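Local coordinates for protein decaprenyl diphosphate synthase (Rhodobacter capsulatus, PDB 3MZV) that probably lengthens farnesyl diphosphate with isopentenyl diphosphate units, using magnesium, to make the long all-trans prenyl diphosphate from which quinone side chains are built, at residues 27-35 with 123-134; 200-208 with 307-315. All coordinates share one frame; numbering follows the deposited sequence. Where two conformers were deposited one is given.

Contact 1 of 2, residues 27-35 with 123-134; sequences ALIRERMSS and YLFARSFQLMTD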
ATOM      1  N   ALA B  27      -6.405  21.359   0.263  1.00 46.01           N
ATOM      2  CA  ALA B  27      -6.379  21.513   1.716  1.00 45.62           C
ATOM      3  C   ALA B  27      -6.424  20.207   2.554  1.00 46.13           C
ATOM      4  O   ALA B  27      -5.695  20.049   3.555  1.00 44.64           O
ATOM      5  CB  ALA B  27      -7.494  22.449   2.146  1.00 45.90           C
ATOM      6  N   LEU B  28      -7.310  19.302   2.172  1.00 43.79           N
ATOM      7  CA  LEU B  28      -7.474  18.046   2.855  1.00 44.33           C
ATOM      8  C   LEU B  28      -6.247  17.165   2.663  1.00 44.10           C
ATOM      9  O   LEU B  28      -5.853  16.448   3.594  1.00 45.32           O
ATOM     10  CB  LEU B  28      -8.737  17.350   2.301  1.00 43.15           C
ATOM     11  CG  LEU B  28      -9.485  16.328   3.139  1.00 44.45           C
ATOM     12  CD1 LEU B  28      -9.775  16.734   4.600  1.00 40.77           C
ATOM     13  CD2 LEU B  28     -10.797  16.037   2.331  1.00 39.65           C
ATOM     14  N   ILE B  29      -5.660  17.217   1.470  1.00 44.75           N
ATOM     15  CA  ILE B  29      -4.420  16.504   1.122  1.00 45.84           C
ATOM     16  C   ILE B  29      -3.255  16.938   2.032  1.00 48.53           C
ATOM     17  O   ILE B  29      -2.546  16.108   2.626  1.00 47.78           O
ATOM     18  CB  ILE B  29      -4.065  16.715  -0.378  1.00 46.19           C
ATOM     19  CG1 ILE B  29      -5.009  15.889  -1.269  1.00 43.14           C
ATOM     20  CG2 ILE B  29      -2.578  16.288  -0.694  1.00 48.01           C
ATOM     21  CD1 ILE B  29      -4.626  15.858  -2.740  1.00 43.18           C
ATOM     22  N   ARG B  30      -3.078  18.245   2.145  1.00 49.68           N
ATOM     23  CA  ARG B  30      -2.016  18.792   2.961  1.00 52.23           C
ATOM     24  C   ARG B  30      -2.263  18.372   4.423  1.00 52.87           C
ATOM     25  O   ARG B  30      -1.338  17.947   5.130  1.00 54.37           O
ATOM     26  CB  ARG B  30      -1.943  20.325   2.779  1.00 52.96           C
ATOM     27  N   GLU B  31      -3.522  18.400   4.846  1.00 52.00           N
ATOM     28  CA  GLU B  31      -3.868  18.025   6.208  1.00 52.48           C
ATOM     29  C   GLU B  31      -3.599  16.529   6.482  1.00 51.56           C
ATOM     30  O   GLU B  31      -2.988  16.191   7.505  1.00 52.53           O
ATOM     31  CB  GLU B  31      -5.314  18.453   6.505  1.00 52.20           C
ATOM     32  CG  GLU B  31      -6.007  17.862   7.698  1.00 54.13           C
ATOM     33  CD  GLU B  31      -7.532  18.054   7.601  1.00 57.09           C
ATOM     34  OE1 GLU B  31      -7.951  19.140   7.096  1.00 60.39           O
ATOM     35  OE2 GLU B  31      -8.309  17.134   8.001  1.00 56.15           O
ATOM     36  N   ARG B  32      -3.997  15.645   5.572  1.00 49.24           N
ATOM     37  CA  ARG B  32      -3.894  14.216   5.851  1.00 48.00           C
ATOM     38  C   ARG B  32      -2.530  13.577   5.505  1.00 47.78           C
ATOM     39  O   ARG B  32      -2.257  12.454   5.963  1.00 47.97           O
ATOM     40  CB  ARG B  32      -5.037  13.444   5.152  1.00 47.09           C
ATOM     41  CG  ARG B  32      -6.437  13.841   5.601  1.00 45.01           C
ATOM     42  CD  ARG B  32      -6.624  13.756   7.100  1.00 47.02           C
ATOM     43  NE  ARG B  32      -7.949  14.244   7.480  1.00 45.75           N
ATOM     44  CZ  ARG B  32      -8.972  13.469   7.815  1.00 44.00           C
ATOM     45  NH1 ARG B  32      -8.842  12.129   7.839  1.00 40.98           N
ATOM     46  NH2 ARG B  32     -10.130  14.042   8.146  1.00 42.60           N
ATOM     47  N   MET B  33      -1.681  14.252   4.717  1.00 46.14           N
ATOM     48  CA  MET B  33      -0.350  13.709   4.386  1.00 45.81           C
ATOM     49  C   MET B  33       0.644  14.036   5.506  1.00 46.63           C
ATOM     50  O   MET B  33       1.800  13.647   5.447  1.00 46.16           O
ATOM     51  CB  MET B  33       0.189  14.260   3.064  1.00 45.31           C
ATOM     52  CG  MET B  33       0.696  15.713   3.186  1.00 46.83           C
ATOM     53  SD  MET B  33       0.929  16.675   1.651  1.00 42.22           S
ATOM     54  CE  MET B  33       1.122  15.693   0.247  1.00 49.03           C
ATOM     55  N   SER B  34       0.181  14.754   6.515  1.00 46.97           N
ATOM     56  CA  SER B  34       1.048  15.219   7.582  1.00 48.92           C
ATOM     57  C   SER B  34       1.391  14.060   8.541  1.00 49.22           C
ATOM     58  O   SER B  34       0.643  13.060   8.668  1.00 46.43           O
ATOM     59  CB  SER B  34       0.383  16.383   8.308  1.00 49.44           C
ATOM     60  OG  SER B  34      -0.608  15.932   9.213  1.00 51.37           O
ATOM     61  N   SER B  35       2.548  14.175   9.191  1.00 50.31           N
ATOM     62  CA  SER B  35       2.980  13.159  10.122  1.00 51.67           C
ATOM     63  C   SER B  35       3.630  13.870  11.281  1.00 53.91           C
ATOM     64  O   SER B  35       4.513  14.677  11.062  1.00 53.66           O
ATOM     65  CB  SER B  35       3.949  12.171   9.451  1.00 51.81           C
ATOM     66  OG  SER B  35       4.725  11.468  10.431  1.00 52.78           O
ATOM     67  N   TYR B 123       1.847   4.984   3.786  1.00 36.40           N
ATOM     68  CA  TYR B 123       1.289   6.004   4.658  1.00 36.59           C
ATOM     69  C   TYR B 123       0.127   6.745   4.004  1.00 35.15           C
ATOM     70  O   TYR B 123      -0.908   6.908   4.631  1.00 35.21           O
ATOM     71  CB  TYR B 123       2.360   7.019   5.083  1.00 38.50           C
ATOM     72  CG  TYR B 123       1.898   7.937   6.211  1.00 39.12           C
ATOM     73  CD1 TYR B 123       1.777   7.466   7.516  1.00 39.83           C
ATOM     74  CD2 TYR B 123       1.517   9.259   5.951  1.00 40.34           C
ATOM     75  CE1 TYR B 123       1.368   8.299   8.558  1.00 39.96           C
ATOM     76  CE2 TYR B 123       1.114  10.096   7.002  1.00 40.72           C
ATOM     77  CZ  TYR B 123       1.027   9.613   8.278  1.00 39.51           C
ATOM     78  OH  TYR B 123       0.621  10.433   9.327  1.00 42.97           O
ATOM     79  N   LEU B 124       0.299   7.185   2.765  1.00 35.52           N
ATOM     80  CA  LEU B 124      -0.735   7.923   2.062  1.00 34.34           C
ATOM     81  C   LEU B 124      -1.951   7.045   1.757  1.00 33.86           C
ATOM     82  O   LEU B 124      -3.095   7.484   1.867  1.00 32.50           O
ATOM     83  CB  LEU B 124      -0.199   8.479   0.750  1.00 34.59           C
ATOM     84  CG  LEU B 124       1.032   9.389   0.930  1.00 37.05           C
ATOM     85  CD1 LEU B 124       1.473   9.943  -0.390  1.00 38.85           C
ATOM     86  CD2 LEU B 124       0.725  10.484   1.940  1.00 37.92           C
ATOM     87  N   PHE B 125      -1.684   5.820   1.343  1.00 33.27           N
ATOM     88  CA  PHE B 125      -2.745   4.885   1.089  1.00 32.18           C
ATOM     89  C   PHE B 125      -3.598   4.686   2.350  1.00 31.09           C
ATOM     90  O   PHE B 125      -4.812   4.706   2.283  1.00 30.74           O
ATOM     91  CB  PHE B 125      -2.179   3.552   0.631  1.00 31.71           C
ATOM     92  CG  PHE B 125      -3.248   2.614   0.116  1.00 37.87           C
ATOM     93  CD1 PHE B 125      -3.618   1.489   0.840  1.00 39.02           C
ATOM     94  CD2 PHE B 125      -3.945   2.914  -1.037  1.00 41.62           C
ATOM     95  CE1 PHE B 125      -4.624   0.621   0.373  1.00 41.77           C
ATOM     96  CE2 PHE B 125      -4.951   2.067  -1.510  1.00 42.50           C
ATOM     97  CZ  PHE B 125      -5.293   0.892  -0.782  1.00 39.79           C
ATOM     98  N   ALA B 126      -2.963   4.436   3.470  1.00 32.91           N
ATOM     99  CA  ALA B 126      -3.661   4.253   4.745  1.00 33.67           C
ATOM    100  C   ALA B 126      -4.467   5.493   5.163  1.00 34.76           C
ATOM    101  O   ALA B 126      -5.639   5.404   5.521  1.00 33.03           O
ATOM    102  CB  ALA B 126      -2.656   3.882   5.852  1.00 34.71           C
ATOM    103  N   ARG B 127      -3.823   6.652   5.117  1.00 35.03           N
ATOM    104  CA  ARG B 127      -4.480   7.884   5.454  1.00 36.23           C
ATOM    105  C   ARG B 127      -5.685   8.148   4.547  1.00 36.17           C
ATOM    106  O   ARG B 127      -6.677   8.707   4.993  1.00 38.15           O
ATOM    107  CB  ARG B 127      -3.473   9.034   5.340  1.00 37.33           C
ATOM    108  CG  ARG B 127      -2.381   8.975   6.431  1.00 40.37           C
ATOM    109  CD  ARG B 127      -2.587   9.792   7.703  1.00 51.04           C
ATOM    110  NE  ARG B 127      -3.127   8.995   8.778  1.00 53.40           N
ATOM    111  CZ  ARG B 127      -2.661   8.825  10.028  1.00 52.92           C
ATOM    112  NH1 ARG B 127      -3.358   8.033  10.810  1.00 47.35           N
ATOM    113  NH2 ARG B 127      -1.574   9.404  10.547  1.00 54.88           N
ATOM    114  N   SER B 128      -5.584   7.757   3.302  1.00 34.57           N
ATOM    115  CA  SER B 128      -6.679   7.976   2.398  1.00 36.44           C
ATOM    116  C   SER B 128      -7.887   7.132   2.770  1.00 36.17           C
ATOM    117  O   SER B 128      -9.014   7.611   2.659  1.00 35.75           O
ATOM    118  CB  SER B 128      -6.263   7.782   0.952  1.00 35.57           C
ATOM    119  OG  SER B 128      -6.269   6.437   0.506  1.00 35.71           O
ATOM    120  N   PHE B 129      -7.668   5.877   3.184  1.00 35.04           N
ATOM    121  CA  PHE B 129      -8.795   5.093   3.665  1.00 35.51           C
ATOM    122  C   PHE B 129      -9.343   5.568   4.995  1.00 34.97           C
ATOM    123  O   PHE B 129     -10.533   5.536   5.199  1.00 36.07           O
ATOM    124  CB  PHE B 129      -8.510   3.598   3.577  1.00 35.53           C
ATOM    125  CG  PHE B 129      -8.741   3.111   2.213  1.00 38.54           C
ATOM    126  CD1 PHE B 129      -7.790   3.325   1.253  1.00 37.19           C
ATOM    127  CD2 PHE B 129      -9.999   2.582   1.838  1.00 41.36           C
ATOM    128  CE1 PHE B 129      -8.011   2.949  -0.047  1.00 38.80           C
ATOM    129  CE2 PHE B 129     -10.213   2.199   0.554  1.00 41.76           C
ATOM    130  CZ  PHE B 129      -9.207   2.396  -0.399  1.00 40.91           C
ATOM    131  N   GLN B 130      -8.485   6.043   5.883  1.00 35.07           N
ATOM    132  CA  GLN B 130      -8.933   6.615   7.122  1.00 35.40           C
ATOM    133  C   GLN B 130      -9.861   7.776   6.834  1.00 35.87           C
ATOM    134  O   GLN B 130     -10.961   7.857   7.414  1.00 36.13           O
ATOM    135  CB  GLN B 130      -7.743   7.061   7.965  1.00 36.08           C
ATOM    136  CG  GLN B 130      -8.103   7.488   9.351  1.00 38.02           C
ATOM    137  CD  GLN B 130      -6.915   8.056  10.094  1.00 43.80           C
ATOM    138  OE1 GLN B 130      -5.943   8.547   9.480  1.00 47.13           O
ATOM    139  NE2 GLN B 130      -6.982   8.009  11.408  1.00 39.65           N
ATOM    140  N   LEU B 131      -9.425   8.643   5.916  1.00 35.03           N
ATOM    141  CA  LEU B 131     -10.203   9.790   5.489  1.00 35.33           C
ATOM    142  C   LEU B 131     -11.592   9.389   4.952  1.00 36.02           C
ATOM    143  O   LEU B 131     -12.597  10.015   5.332  1.00 37.23           O
ATOM    144  CB  LEU B 131      -9.422  10.534   4.417  1.00 35.22           C
ATOM    145  CG  LEU B 131     -10.098  11.721   3.715  1.00 35.68           C
ATOM    146  CD1 LEU B 131     -10.557  12.751   4.721  1.00 36.57           C
ATOM    147  CD2 LEU B 131      -9.170  12.327   2.720  1.00 37.33           C
ATOM    148  N   MET B 132     -11.644   8.314   4.141  1.00 35.82           N
ATOM    149  CA  MET B 132     -12.905   7.873   3.557  0.50 35.06           C
ATOM    150  C   MET B 132     -13.968   7.503   4.571  1.00 35.96           C
ATOM    151  O   MET B 132     -15.149   7.652   4.278  1.00 35.29           O
ATOM    152  CB  MET B 132     -12.663   6.712   2.621  0.50 34.39           C
ATOM    153  CG  MET B 132     -12.051   7.132   1.350  0.50 31.16           C
ATOM    154  SD  MET B 132     -13.025   8.395   0.590  0.50 25.43           S
ATOM    155  CE  MET B 132     -14.522   7.411   0.462  0.50 30.90           C
ATOM    156  N   THR B 133     -13.552   7.049   5.748  1.00 35.95           N
ATOM    157  CA  THR B 133     -14.469   6.667   6.804  1.00 37.64           C
ATOM    158  C   THR B 133     -15.281   7.871   7.337  1.00 38.16           C
ATOM    159  O   THR B 133     -16.403   7.698   7.820  1.00 38.78           O
ATOM    160  CB  THR B 133     -13.772   5.936   7.971  1.00 37.79           C
ATOM    161  OG1 THR B 133     -12.932   6.841   8.725  1.00 39.17           O
ATOM    162  CG2 THR B 133     -12.970   4.762   7.440  1.00 36.53           C
ATOM    163  N   ASP B 134     -14.740   9.074   7.199  1.00 37.97           N
ATOM    164  CA  ASP B 134     -15.492  10.282   7.542  1.00 38.48           C
ATOM    165  C   ASP B 134     -16.777  10.395   6.676  1.00 37.86           C
ATOM    166  O   ASP B 134     -17.733  11.030   7.086  1.00 38.65           O
ATOM    167  CB  ASP B 134     -14.657  11.541   7.294  1.00 38.86           C
ATOM    168  CG  ASP B 134     -13.510  11.700   8.261  1.00 41.68           C
ATOM    169  OD1 ASP B 134     -13.375  10.869   9.151  1.00 42.30           O
ATOM    170  OD2 ASP B 134     -12.734  12.671   8.082  1.00 46.14           O
TER
HETATM  171  O   HOH W   1      -6.603  10.458   7.065  1.00 31.51           O
HETATM  172  O   HOH W   2     -10.690  10.208   9.305  1.00 35.81           O
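Arg32 leaves its helix with CG beside the backbone N (chi1 -61°) and bends once, at chi2, which lays the guanidinium over Leu131; that leucine sends CD1 to the guanidinium and CD2 to Leu28. The motif is a helix-helix crossing in the all-helical isoprenoid synthase fold: segments 27-32 and 123-133, parts of helices 19-32 and 114-133, run at 119° to each other. The CD1 methyl of Leu131 sits over the centre of one guanidinium face, 3.5 Å from Arg32 CZ, while all three nitrogens turn to polar partners round the rim. Arg32 NH2 gives a salt bridge of 2.9 Å to Asp134 OD2, met nearly head-on along the carboxylate C-O direction, with the two planes 65° apart. Within its own segment, Arg32 NE meets Glu31 OE2 close to the guanidinium plane, so Glu31, Arg32 and Asp134 form a salt-bridge network. Two waters both accept from Arg32 NH1, one donating onward to Arg127 O and Gln130 OE1, the other to Gln130 O and Asp134 OD1. These partners probably restrict the rotation of the guanidinium. Behind it, Leu28 and Leu131 meet tip to tip, Leu28 CG lying 4.0 Å from Leu131 CD2, and Met33 CB rests on Leu124 CD2. Further along, the stem of Arg127 passes Arg32 O, which lies 3.2 Å from Arg127 CD, and Arg127 NH2 donates to Tyr123 OH. Gln130 NE2 bonds Glu142 of the second subunit, so this helix also lies at the dimer interface. At the exit from helix 19-32, the Tyr123 hydroxyl OH donates to Ser34 O at 2.7 Å, and that carbonyl oxygen lies in the plane of the phenol ring.

Contact 2 of 2, residues 200-208 with 307-315; sequences DQVQALFDY and KALAKLPDH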
ATOM      1  N   ASP B 200     -28.460   4.156 -13.355  1.00 43.04           N
ATOM      2  CA  ASP B 200     -28.065   4.252 -14.740  1.00 43.74           C
ATOM      3  C   ASP B 200     -27.069   5.390 -15.014  1.00 41.93           C
ATOM      4  O   ASP B 200     -26.241   5.267 -15.917  1.00 42.21           O
ATOM      5  CB  ASP B 200     -29.267   4.305 -15.715  1.00 45.26           C
ATOM      6  CG  ASP B 200     -30.139   5.565 -15.575  1.00 48.76           C
ATOM      7  OD1 ASP B 200     -30.159   6.226 -14.546  1.00 52.77           O
ATOM      8  OD2 ASP B 200     -30.897   5.863 -16.531  1.00 56.95           O
ATOM      9  N   GLN B 201     -27.159   6.473 -14.249  1.00 40.14           N
ATOM     10  CA  GLN B 201     -26.179   7.551 -14.335  1.00 39.56           C
ATOM     11  C   GLN B 201     -24.842   7.171 -13.693  1.00 38.89           C
ATOM     12  O   GLN B 201     -23.780   7.527 -14.228  1.00 37.57           O
ATOM     13  CB  GLN B 201     -26.723   8.864 -13.745  1.00 39.99           C
ATOM     14  CG  GLN B 201     -27.878   9.472 -14.611  1.00 41.60           C
ATOM     15  CD  GLN B 201     -28.483  10.735 -14.026  1.00 44.39           C
ATOM     16  OE1 GLN B 201     -27.813  11.521 -13.349  1.00 44.41           O
ATOM     17  NE2 GLN B 201     -29.776  10.934 -14.282  1.00 47.59           N
ATOM     18  N   VAL B 202     -24.893   6.459 -12.559  1.00 37.89           N
ATOM     19  CA  VAL B 202     -23.671   5.912 -11.972  1.00 36.93           C
ATOM     20  C   VAL B 202     -22.950   5.037 -12.971  1.00 37.22           C
ATOM     21  O   VAL B 202     -21.768   5.200 -13.191  1.00 34.48           O
ATOM     22  CB  VAL B 202     -23.942   5.087 -10.712  1.00 37.40           C
ATOM     23  CG1 VAL B 202     -22.653   4.437 -10.196  1.00 34.86           C
ATOM     24  CG2 VAL B 202     -24.597   5.964  -9.596  1.00 37.18           C
ATOM     25  N   GLN B 203     -23.681   4.124 -13.615  1.00 38.07           N
ATOM     26  CA  GLN B 203     -23.079   3.249 -14.607  1.00 38.91           C
ATOM     27  C   GLN B 203     -22.521   4.042 -15.805  1.00 38.34           C
ATOM     28  O   GLN B 203     -21.429   3.741 -16.277  1.00 37.05           O
ATOM     29  CB  GLN B 203     -24.084   2.159 -15.056  1.00 40.14           C
ATOM     30  CG  GLN B 203     -23.512   1.185 -16.081  1.00 43.99           C
ATOM     31  CD  GLN B 203     -22.424   0.294 -15.506  1.00 51.07           C
ATOM     32  OE1 GLN B 203     -22.476  -0.105 -14.326  1.00 53.64           O
ATOM     33  NE2 GLN B 203     -21.388   0.006 -16.327  1.00 53.36           N
ATOM     34  N   ALA B 204     -23.233   5.082 -16.253  1.00 37.68           N
ATOM     35  CA  ALA B 204     -22.761   5.869 -17.382  1.00 37.75           C
ATOM     36  C   ALA B 204     -21.478   6.589 -16.985  1.00 36.62           C
ATOM     37  O   ALA B 204     -20.556   6.679 -17.774  1.00 35.61           O
ATOM     38  CB  ALA B 204     -23.794   6.881 -17.846  1.00 37.84           C
ATOM     39  N   LEU B 205     -21.416   7.074 -15.752  1.00 35.12           N
ATOM     40  CA  LEU B 205     -20.205   7.777 -15.323  1.00 35.17           C
ATOM     41  C   LEU B 205     -19.051   6.791 -15.261  1.00 33.55           C
ATOM     42  O   LEU B 205     -17.912   7.130 -15.642  1.00 32.54           O
ATOM     43  CB  LEU B 205     -20.387   8.443 -13.965  1.00 34.17           C
ATOM     44  CG  LEU B 205     -21.234   9.696 -13.948  1.00 34.63           C
ATOM     45  CD1 LEU B 205     -21.765   9.979 -12.492  1.00 31.90           C
ATOM     46  CD2 LEU B 205     -20.481  10.875 -14.535  1.00 33.49           C
ATOM     47  N   PHE B 206     -19.330   5.597 -14.758  1.00 33.78           N
ATOM     48  CA  PHE B 206     -18.309   4.550 -14.742  1.00 33.94           C
ATOM     49  C   PHE B 206     -17.767   4.317 -16.170  1.00 35.03           C
ATOM     50  O   PHE B 206     -16.555   4.275 -16.361  1.00 34.35           O
ATOM     51  CB  PHE B 206     -18.859   3.223 -14.148  1.00 34.96           C
ATOM     52  CG  PHE B 206     -17.875   2.075 -14.195  1.00 34.74           C
ATOM     53  CD1 PHE B 206     -17.800   1.243 -15.316  1.00 40.29           C
ATOM     54  CD2 PHE B 206     -17.028   1.818 -13.115  1.00 39.42           C
ATOM     55  CE1 PHE B 206     -16.888   0.181 -15.385  1.00 41.30           C
ATOM     56  CE2 PHE B 206     -16.116   0.730 -13.144  1.00 39.05           C
ATOM     57  CZ  PHE B 206     -16.034  -0.084 -14.275  1.00 40.93           C
ATOM     58  N   ASP B 207     -18.681   4.175 -17.139  1.00 34.94           N
ATOM     59  CA  ASP B 207     -18.340   3.808 -18.505  1.00 35.65           C
ATOM     60  C   ASP B 207     -17.555   4.953 -19.128  1.00 35.02           C
ATOM     61  O   ASP B 207     -16.563   4.693 -19.823  1.00 35.23           O
ATOM     62  CB  ASP B 207     -19.595   3.518 -19.359  1.00 36.47           C
ATOM     63  CG  ASP B 207     -20.333   2.247 -18.961  1.00 39.23           C
ATOM     64  OD1 ASP B 207     -19.825   1.404 -18.206  1.00 39.79           O
ATOM     65  OD2 ASP B 207     -21.474   2.101 -19.410  1.00 40.14           O
ATOM     66  N   TYR B 208     -17.959   6.195 -18.835  1.00 33.82           N
ATOM     67  CA  TYR B 208     -17.201   7.380 -19.258  1.00 33.76           C
ATOM     68  C   TYR B 208     -15.777   7.331 -18.772  1.00 32.53           C
ATOM     69  O   TYR B 208     -14.832   7.484 -19.551  1.00 29.98           O
ATOM     70  CB  TYR B 208     -17.855   8.695 -18.835  1.00 33.03           C
ATOM     71  CG  TYR B 208     -16.990   9.911 -19.100  1.00 33.24           C
ATOM     72  CD1 TYR B 208     -16.897  10.474 -20.386  1.00 32.21           C
ATOM     73  CD2 TYR B 208     -16.218  10.470 -18.093  1.00 32.44           C
ATOM     74  CE1 TYR B 208     -16.083  11.609 -20.647  1.00 32.31           C
ATOM     75  CE2 TYR B 208     -15.400  11.589 -18.341  1.00 32.03           C
ATOM     76  CZ  TYR B 208     -15.337  12.148 -19.596  1.00 31.56           C
ATOM     77  OH  TYR B 208     -14.524  13.233 -19.773  1.00 37.26           O
ATOM     78  N   LYS B 307     -20.206   8.738 -25.884  1.00 39.45           N
ATOM     79  CA  LYS B 307     -21.549   8.073 -25.902  1.00 41.00           C
ATOM     80  C   LYS B 307     -22.109   7.807 -24.513  1.00 40.29           C
ATOM     81  O   LYS B 307     -23.303   7.896 -24.277  1.00 39.25           O
ATOM     82  CB  LYS B 307     -21.510   6.720 -26.631  1.00 41.41           C
ATOM     83  CG  LYS B 307     -21.996   6.693 -28.084  1.00 45.82           C
ATOM     84  CD  LYS B 307     -21.135   7.453 -29.001  1.00 47.10           C
ATOM     85  CE  LYS B 307     -21.628   7.294 -30.479  1.00 47.20           C
ATOM     86  NZ  LYS B 307     -20.866   8.155 -31.410  1.00 46.16           N
ATOM     87  N   ALA B 308     -21.239   7.432 -23.592  1.00 39.66           N
ATOM     88  CA  ALA B 308     -21.647   7.189 -22.229  1.00 39.33           C
ATOM     89  C   ALA B 308     -22.240   8.445 -21.587  1.00 40.43           C
ATOM     90  O   ALA B 308     -23.139   8.350 -20.764  1.00 39.25           O
ATOM     91  CB  ALA B 308     -20.433   6.729 -21.409  1.00 39.31           C
ATOM     92  N   LEU B 309     -21.737   9.628 -21.944  1.00 42.35           N
ATOM     93  CA  LEU B 309     -22.263  10.871 -21.354  1.00 44.54           C
ATOM     94  C   LEU B 309     -23.730  11.173 -21.643  1.00 48.14           C
ATOM     95  O   LEU B 309     -24.378  11.949 -20.913  1.00 47.36           O
ATOM     96  CB  LEU B 309     -21.438  12.062 -21.817  1.00 45.16           C
ATOM     97  CG  LEU B 309     -19.996  12.123 -21.326  1.00 44.33           C
ATOM     98  CD1 LEU B 309     -19.242  13.238 -22.008  1.00 44.54           C
ATOM     99  CD2 LEU B 309     -19.898  12.311 -19.806  1.00 42.08           C
ATOM    100  N   ALA B 310     -24.239  10.596 -22.737  1.00 50.73           N
ATOM    101  CA  ALA B 310     -25.577  10.895 -23.215  1.00 53.56           C
ATOM    102  C   ALA B 310     -26.648  10.609 -22.162  1.00 55.83           C
ATOM    103  O   ALA B 310     -27.719  11.245 -22.186  1.00 56.61           O
ATOM    104  CB  ALA B 310     -25.858  10.128 -24.535  1.00 54.34           C
ATOM    105  N   LYS B 311     -26.379   9.702 -21.209  1.00 55.80           N
ATOM    106  CA  LYS B 311     -27.364   9.407 -20.150  1.00 57.28           C
ATOM    107  C   LYS B 311     -27.320  10.363 -18.977  1.00 56.69           C
ATOM    108  O   LYS B 311     -28.125  10.249 -18.058  1.00 58.18           O
ATOM    109  CB  LYS B 311     -27.235   7.963 -19.635  1.00 57.85           C
ATOM    110  CG  LYS B 311     -27.590   6.865 -20.690  1.00 60.87           C
ATOM    111  CD  LYS B 311     -26.360   6.451 -21.520  1.00 62.71           C
ATOM    112  CE  LYS B 311     -26.544   5.052 -22.116  1.00 65.01           C
ATOM    113  NZ  LYS B 311     -25.321   4.489 -22.777  1.00 64.77           N
ATOM    114  N   LEU B 312     -26.417  11.332 -19.005  1.00 55.42           N
ATOM    115  CA  LEU B 312     -26.257  12.244 -17.888  1.00 53.91           C
ATOM    116  C   LEU B 312     -27.004  13.570 -18.166  1.00 55.03           C
ATOM    117  O   LEU B 312     -27.320  13.864 -19.316  1.00 54.29           O
ATOM    118  CB  LEU B 312     -24.770  12.429 -17.626  1.00 52.48           C
ATOM    119  CG  LEU B 312     -24.088  11.071 -17.341  1.00 50.40           C
ATOM    120  CD1 LEU B 312     -22.602  11.202 -17.315  1.00 50.72           C
ATOM    121  CD2 LEU B 312     -24.592  10.454 -16.044  1.00 51.81           C
ATOM    122  N   PRO B 313     -27.299  14.359 -17.113  1.00 55.01           N
ATOM    123  CA  PRO B 313     -28.080  15.574 -17.325  1.00 56.21           C
ATOM    124  C   PRO B 313     -27.316  16.613 -18.108  1.00 56.17           C
ATOM    125  O   PRO B 313     -26.069  16.630 -18.068  1.00 55.07           O
ATOM    126  CB  PRO B 313     -28.363  16.085 -15.906  1.00 56.20           C
ATOM    127  CG  PRO B 313     -27.631  15.286 -15.011  1.00 54.86           C
ATOM    128  CD  PRO B 313     -27.075  14.090 -15.688  1.00 54.41           C
ATOM    129  N   ASP B 314     -28.040  17.471 -18.821  1.00 55.93           N
ATOM    130  CA  ASP B 314     -27.385  18.448 -19.673  1.00 56.06           C
ATOM    131  C   ASP B 314     -26.922  19.679 -18.861  1.00 55.18           C
ATOM    132  O   ASP B 314     -27.498  20.754 -18.954  1.00 57.26           O
ATOM    133  CB  ASP B 314     -28.298  18.832 -20.855  1.00 57.86           C
ATOM    134  CG  ASP B 314     -27.551  19.536 -21.943  1.00 60.25           C
ATOM    135  OD1 ASP B 314     -26.299  19.406 -21.976  1.00 63.21           O
ATOM    136  OD2 ASP B 314     -28.204  20.189 -22.789  1.00 66.45           O
ATOM    137  N   HIS B 315     -25.841  19.487 -18.110  1.00 53.02           N
ATOM    138  CA  HIS B 315     -25.262  20.425 -17.168  1.00 50.98           C
ATOM    139  C   HIS B 315     -23.982  20.949 -17.865  1.00 49.60           C
ATOM    140  O   HIS B 315     -23.388  20.257 -18.697  1.00 49.46           O
ATOM    141  CB  HIS B 315     -24.926  19.636 -15.883  1.00 50.52           C
ATOM    142  CG  HIS B 315     -24.418  20.455 -14.739  1.00 48.32           C
ATOM    143  ND1 HIS B 315     -23.114  20.904 -14.663  1.00 47.31           N
ATOM    144  CD2 HIS B 315     -25.033  20.903 -13.618  1.00 49.35           C
ATOM    145  CE1 HIS B 315     -22.957  21.609 -13.554  1.00 49.08           C
ATOM    146  NE2 HIS B 315     -24.109  21.626 -12.906  1.00 48.68           N
TER
HETATM  147  O   HOH W   3     -22.465   3.804 -21.242  1.00 49.38           O
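The carboxylate of Asp207 and the amine of Lys311 are joined by one water, which donates to Asp207 OD2 at 2.7 Å and takes only a weak, longer bond from Lys311 NZ; apart from this bridge the contact rests on van der Waals packing. It belongs to the all-helical isoprenoid synthase fold, where helix 199-224 packs against the end of helix 290-308 and the turn after it. Two alanines allow the close approach: Ala204 CA and Ala308 CA are 5.1 Å apart, and Ala204 CB is 3.3 Å from Ala308 O. Leu312 enters beside them, its CD1 methyl 3.5 Å from Leu205 CD2 and its CD2 methyl against Gln201 CB. With CG anti to the carbonyl carbon (chi1 -68°), the extended chain of Gln201 runs past Leu312 in the opposite direction and carries its amide to Pro313. Cut back to an alanine, Gln201 would keep its CB against Leu312 but is likely to lose the cover its CG and amide give to Lys311 O and Pro313 CD, opening a gap beside the turn. At the far end, Tyr208 OH bonds Leu321 O of helix 316-328, and Leu309 CD2 makes a CH-pi contact over the ring face, 4.0 Å from the Tyr208 ring centroid and 28° off its normal.

From the N terminus, the chain passes helix 11-17, runs through helix 19-32 and crosses 87 mostly helical residues before helix 114-133 returns to close contact 1. Contact 2 opens later, at helix 199-224, and closes after 98 intervening residues, at the end of helix 290-308 and the turn that follows. The two loops follow in series and neither nest nor cross. Contact 1 ties helix 19-32, the second of the chain, to a helix that borders the second subunit; contact 2 ties helix 199-224 to the C-terminal part of the chain, where no other subunit touches its segments. Their centres lie 29 Å apart and their nearest atoms about 14 Å, so they fasten separate regions without touching.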